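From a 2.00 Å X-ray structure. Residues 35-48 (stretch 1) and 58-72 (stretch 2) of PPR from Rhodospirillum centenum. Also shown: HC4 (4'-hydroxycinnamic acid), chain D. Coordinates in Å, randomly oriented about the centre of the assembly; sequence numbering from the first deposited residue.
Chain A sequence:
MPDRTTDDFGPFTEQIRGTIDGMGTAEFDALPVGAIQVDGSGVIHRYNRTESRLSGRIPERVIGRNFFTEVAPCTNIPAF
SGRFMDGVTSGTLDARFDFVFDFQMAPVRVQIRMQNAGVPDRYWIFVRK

Stretch 1, residues 35-48: AIQVDGSGVIHRYN
Stretch 2 58-72: IPERVIGRNFFTEVA

Where a loop packs against a β-hairpin, backbone hydrogen bonds and apolar packing can be satisfied side by side, and this contact from PPR is a compact example. The strand that enters at Ala35, already under way, turns back through a type I turn, Asp39 to Gly42, into strand 44-47; Gln37 N donates to Arg46 O (2.9 Å) and Asp39 N to Val43 O (3.0 Å). Asp39 (chi1 p) organizes the turn: its OD2 accepts from Ser41 N (3.1 Å) and Val43 N (3.2 Å), while OD1 receives His45 NE2 at 2.7 Å.

The second stretch runs from helix 59-62 through a type II turn, Val62 to Arg65, to helix 67-71. Between the helices its backbone meets the hairpin at a single bridge, Val43 with Asn66 (CA to CA 4.1 Å). Phe67 N donates to Gly42 O (2.8 Å, 169°), Ile44 N to Arg65 O (2.9 Å, 178°) and Gly64 N to Ile44 O (3.0 Å), so both polar backbone atoms of Ile44 are satisfied across the contact. Gly42, at phi/psi 98/0, could not carry a CB, which would lie 2.8 Å from Asn66 OD1.

Asn66 (chi1 t) uses both ends of its amide. ND2 donates to Ser41 O at 2.6 Å, while OD1 caps the following helix, accepting from Thr69 N (3.0 Å) and, weakly, from Phe68 N (3.0 Å). Its own N donates to Glu70 OE1 (2.8 Å).

Alongside these hydrogen bonds, apolar side chains pack across the interface. Ile44 (m, t) places CD1 3.6 Å from Val62 CG1 and 3.9 Å from both Phe67 CD1 and Val71 CG2; Ile36 CD1 reaches Phe67 CE1 at 3.6 Å. Val62 CG1 also covers one face of the Tyr47 ring, 4.0 Å from its centroid. Tyr47 (chi1 t) sends OH to within 2.6 Å of HC4 O4', a hydrogen bond tying the hairpin to the bound 4'-hydroxycinnamic acid.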

# COMPACT_ATOMS: atom_id res chain seq x y z
N ALA A 35 3.18 1.40 -5.86
CA ALA A 35 2.69 0.03 -5.72
C ALA A 35 3.32 -0.75 -4.56
O ALA A 35 4.54 -0.90 -4.49
CB ALA A 35 2.90 -0.73 -7.04
N ILE A 36 2.47 -1.22 -3.65
CA ILE A 36 2.89 -1.97 -2.46
C ILE A 36 2.16 -3.31 -2.36
O ILE A 36 0.94 -3.35 -2.47
CB ILE A 36 2.57 -1.19 -1.13
CG1 ILE A 36 3.15 0.22 -1.17
CG2 ILE A 36 3.13 -1.95 0.09
CD1 ILE A 36 2.38 1.26 -0.38
N GLN A 37 2.91 -4.39 -2.14
CA GLN A 37 2.34 -5.73 -1.96
C GLN A 37 2.47 -6.12 -0.51
O GLN A 37 3.56 -6.08 0.05
CB GLN A 37 3.02 -6.79 -2.82
CG GLN A 37 2.31 -8.14 -2.85
CD GLN A 37 3.06 -9.17 -3.68
OE1 GLN A 37 2.62 -9.54 -4.77
NE2 GLN A 37 4.18 -9.65 -3.16
N VAL A 38 1.35 -6.54 0.07
CA VAL A 38 1.30 -6.95 1.46
C VAL A 38 0.63 -8.31 1.57
O VAL A 38 0.04 -8.80 0.61
CB VAL A 38 0.47 -5.95 2.34
CG1 VAL A 38 1.23 -4.64 2.56
CG2 VAL A 38 -0.91 -5.67 1.70
N ASP A 39 0.76 -8.94 2.74
CA ASP A 39 0.06 -10.19 2.97
C ASP A 39 -1.17 -9.88 3.81
O ASP A 39 -1.43 -8.70 4.09
CB ASP A 39 0.94 -11.32 3.53
CG ASP A 39 1.64 -10.96 4.83
OD1 ASP A 39 2.80 -11.41 4.98
OD2 ASP A 39 1.06 -10.29 5.72
N GLY A 40 -1.87 -10.93 4.23
CA GLY A 40 -3.08 -10.78 5.03
C GLY A 40 -2.95 -10.13 6.39
O GLY A 40 -3.93 -9.58 6.91
N SER A 41 -1.76 -10.19 6.99
CA SER A 41 -1.54 -9.57 8.29
C SER A 41 -0.94 -8.17 8.17
O SER A 41 -0.71 -7.50 9.19
CB SER A 41 -0.73 -10.48 9.24
OG SER A 41 0.57 -10.76 8.76
N GLY A 42 -0.72 -7.73 6.93
CA GLY A 42 -0.19 -6.40 6.66
C GLY A 42 1.29 -6.23 6.39
O GLY A 42 1.73 -5.11 6.15
N VAL A 43 2.04 -7.33 6.41
CA VAL A 43 3.49 -7.34 6.18
C VAL A 43 3.85 -7.07 4.70
O VAL A 43 3.30 -7.70 3.81
CB VAL A 43 4.12 -8.68 6.72
CG1 VAL A 43 5.63 -8.76 6.47
CG2 VAL A 43 3.85 -8.82 8.21
N ILE A 44 4.74 -6.10 4.48
CA ILE A 44 5.21 -5.70 3.15
C ILE A 44 6.18 -6.70 2.50
O ILE A 44 7.17 -7.11 3.09
CB ILE A 44 5.85 -4.27 3.20
CG1 ILE A 44 4.80 -3.28 3.73
CG2 ILE A 44 6.35 -3.82 1.79
CD1 ILE A 44 5.29 -1.91 4.03
N HIS A 45 5.83 -7.09 1.27
CA HIS A 45 6.63 -8.02 0.49
C HIS A 45 7.28 -7.32 -0.70
O HIS A 45 8.45 -7.58 -1.00
CB HIS A 45 5.80 -9.26 0.08
CG HIS A 45 5.47 -10.17 1.23
ND1 HIS A 45 6.26 -11.24 1.57
CD2 HIS A 45 4.47 -10.13 2.14
CE1 HIS A 45 5.76 -11.83 2.65
NE2 HIS A 45 4.67 -11.17 3.01
N ARG A 46 6.56 -6.38 -1.34
CA ARG A 46 7.11 -5.60 -2.45
C ARG A 46 6.81 -4.13 -2.22
O ARG A 46 5.72 -3.78 -1.76
CB ARG A 46 6.54 -6.02 -3.82
CG ARG A 46 6.71 -7.48 -4.24
CD ARG A 46 8.15 -7.92 -4.37
NE ARG A 46 8.18 -9.38 -4.53
CZ ARG A 46 8.49 -10.25 -3.57
NH1 ARG A 46 8.82 -9.83 -2.35
NH2 ARG A 46 8.37 -11.55 -3.80
N TYR A 47 7.76 -3.28 -2.61
CA TYR A 47 7.65 -1.83 -2.43
C TYR A 47 8.43 -1.16 -3.56
O TYR A 47 9.67 -1.20 -3.55
CB TYR A 47 8.26 -1.46 -1.05
CG TYR A 47 7.93 -0.09 -0.52
CD1 TYR A 47 6.77 0.13 0.24
CD2 TYR A 47 8.79 1.01 -0.76
CE1 TYR A 47 6.45 1.43 0.75
CE2 TYR A 47 8.49 2.30 -0.27
CZ TYR A 47 7.33 2.50 0.48
OH TYR A 47 7.04 3.78 0.90
N ASN A 48 7.73 -0.52 -4.51
CA ASN A 48 8.41 0.14 -5.64
C ASN A 48 9.05 1.51 -5.39
O ASN A 48 8.82 2.12 -4.34
CB ASN A 48 7.53 0.13 -6.93
CG ASN A 48 6.43 1.19 -6.95
OD1 ASN A 48 5.98 1.67 -5.91
ND2 ASN A 48 6.00 1.56 -8.15
N ILE A 58 13.01 4.11 2.10
CA ILE A 58 13.91 3.22 1.36
C ILE A 58 13.24 1.83 1.40
O ILE A 58 12.83 1.38 2.47
CB ILE A 58 15.35 3.21 2.01
CG1 ILE A 58 16.08 4.53 1.73
CG2 ILE A 58 16.22 2.06 1.46
CD1 ILE A 58 15.69 5.72 2.62
N PRO A 59 13.07 1.17 0.22
CA PRO A 59 12.44 -0.16 0.14
C PRO A 59 13.01 -1.29 0.99
O PRO A 59 12.26 -2.12 1.46
CB PRO A 59 12.56 -0.49 -1.35
CG PRO A 59 12.44 0.83 -1.99
CD PRO A 59 13.34 1.68 -1.14
N GLU A 60 14.32 -1.27 1.23
CA GLU A 60 14.97 -2.34 2.00
C GLU A 60 14.74 -2.44 3.51
O GLU A 60 14.79 -3.53 4.07
CB GLU A 60 16.46 -2.43 1.64
CG GLU A 60 16.71 -2.95 0.22
CD GLU A 60 16.47 -1.91 -0.88
OE1 GLU A 60 15.60 -2.15 -1.75
OE2 GLU A 60 17.18 -0.88 -0.91
N ARG A 61 14.48 -1.31 4.15
CA ARG A 61 14.20 -1.28 5.60
C ARG A 61 12.69 -1.41 5.86
O ARG A 61 12.27 -1.79 6.95
CB ARG A 61 14.76 -0.01 6.25
CG ARG A 61 14.35 1.30 5.59
CD ARG A 61 15.08 2.49 6.22
NE ARG A 61 14.75 3.75 5.55
CZ ARG A 61 13.69 4.52 5.83
NH1 ARG A 61 12.83 4.17 6.79
NH2 ARG A 61 13.47 5.62 5.14
N VAL A 62 11.91 -1.15 4.82
CA VAL A 62 10.45 -1.21 4.85
C VAL A 62 9.88 -2.62 4.57
O VAL A 62 8.86 -2.99 5.14
CB VAL A 62 9.88 -0.09 3.90
CG1 VAL A 62 8.42 -0.26 3.63
CG2 VAL A 62 10.08 1.26 4.55
N ILE A 63 10.57 -3.41 3.74
CA ILE A 63 10.16 -4.78 3.41
C ILE A 63 10.39 -5.70 4.62
O ILE A 63 11.48 -5.73 5.20
CB ILE A 63 10.87 -5.32 2.13
CG1 ILE A 63 10.39 -4.52 0.91
CG2 ILE A 63 10.55 -6.80 1.89
CD1 ILE A 63 11.26 -4.66 -0.34
N GLY A 64 9.33 -6.41 5.00
CA GLY A 64 9.38 -7.30 6.14
C GLY A 64 8.63 -6.72 7.33
O GLY A 64 8.29 -7.43 8.27
N ARG A 65 8.35 -5.42 7.26
CA ARG A 65 7.61 -4.71 8.30
C ARG A 65 6.13 -4.58 7.95
O ARG A 65 5.76 -4.66 6.77
CB ARG A 65 8.23 -3.33 8.53
CG ARG A 65 9.18 -3.19 9.72
CD ARG A 65 10.45 -4.03 9.60
NE ARG A 65 11.45 -3.65 10.60
CZ ARG A 65 11.48 -4.07 11.87
NH1 ARG A 65 10.56 -4.92 12.32
NH2 ARG A 65 12.43 -3.64 12.68
N ASN A 66 5.30 -4.38 8.97
CA ASN A 66 3.85 -4.22 8.79
C ASN A 66 3.48 -2.80 8.32
O ASN A 66 3.86 -1.81 8.96
CB ASN A 66 3.12 -4.57 10.09
CG ASN A 66 1.62 -4.81 9.89
OD1 ASN A 66 0.84 -3.89 9.61
ND2 ASN A 66 1.20 -6.05 10.08
N PHE A 67 2.74 -2.74 7.21
CA PHE A 67 2.28 -1.48 6.61
C PHE A 67 1.38 -0.66 7.53
O PHE A 67 1.59 0.53 7.68
CB PHE A 67 1.54 -1.76 5.26
CG PHE A 67 1.13 -0.51 4.50
CD1 PHE A 67 2.10 0.31 3.89
CD2 PHE A 67 -0.22 -0.15 4.40
CE1 PHE A 67 1.72 1.50 3.19
CE2 PHE A 67 -0.62 1.04 3.70
CZ PHE A 67 0.36 1.86 3.10
N PHE A 68 0.40 -1.31 8.15
CA PHE A 68 -0.56 -0.62 9.01
C PHE A 68 -0.14 -0.30 10.44
O PHE A 68 -0.43 0.79 10.94
CB PHE A 68 -1.91 -1.36 9.00
CG PHE A 68 -2.44 -1.61 7.61
CD1 PHE A 68 -3.06 -0.56 6.89
CD2 PHE A 68 -2.29 -2.86 7.00
CE1 PHE A 68 -3.51 -0.76 5.55
CE2 PHE A 68 -2.73 -3.08 5.66
CZ PHE A 68 -3.35 -2.03 4.93
N THR A 69 0.58 -1.23 11.07
CA THR A 69 1.01 -1.02 12.46
C THR A 69 2.35 -0.33 12.63
O THR A 69 2.54 0.34 13.64
CB THR A 69 1.05 -2.34 13.27
OG1 THR A 69 2.03 -3.22 12.71
CG2 THR A 69 -0.32 -3.02 13.26
N GLU A 70 3.25 -0.49 11.66
CA GLU A 70 4.61 0.08 11.71
C GLU A 70 4.99 1.17 10.71
O GLU A 70 5.34 2.27 11.13
CB GLU A 70 5.67 -1.04 11.65
CG GLU A 70 5.58 -2.08 12.78
CD GLU A 70 6.48 -3.29 12.56
OE1 GLU A 70 6.28 -4.02 11.57
OE2 GLU A 70 7.38 -3.51 13.40
N VAL A 71 4.91 0.88 9.40
CA VAL A 71 5.30 1.84 8.35
C VAL A 71 4.35 3.00 8.10
O VAL A 71 4.79 4.14 7.98
CB VAL A 71 5.60 1.14 6.97
CG1 VAL A 71 6.21 2.13 5.96
CG2 VAL A 71 6.55 -0.03 7.16
N ALA A 72 3.05 2.72 8.06
CA ALA A 72 2.06 3.75 7.77
C ALA A 72 0.89 3.80 8.75
O ALA A 72 -0.25 3.53 8.35
CB ALA A 72 1.56 3.56 6.34
C1 HC4 D . 0.64 7.57 7.24
O1 HC4 D . 1.21 7.30 8.35
C2 HC4 D . 1.21 7.31 5.94
C3 HC4 D . 2.46 6.89 5.79
C1' HC4 D . 3.01 6.33 4.58
C2' HC4 D . 4.41 5.91 4.58
C3' HC4 D . 4.95 5.27 3.43
C4' HC4 D . 4.10 5.00 2.32
C5' HC4 D . 2.75 5.41 2.33
C6' HC4 D . 2.22 6.04 3.46
O4' HC4 D . 4.57 4.40 1.24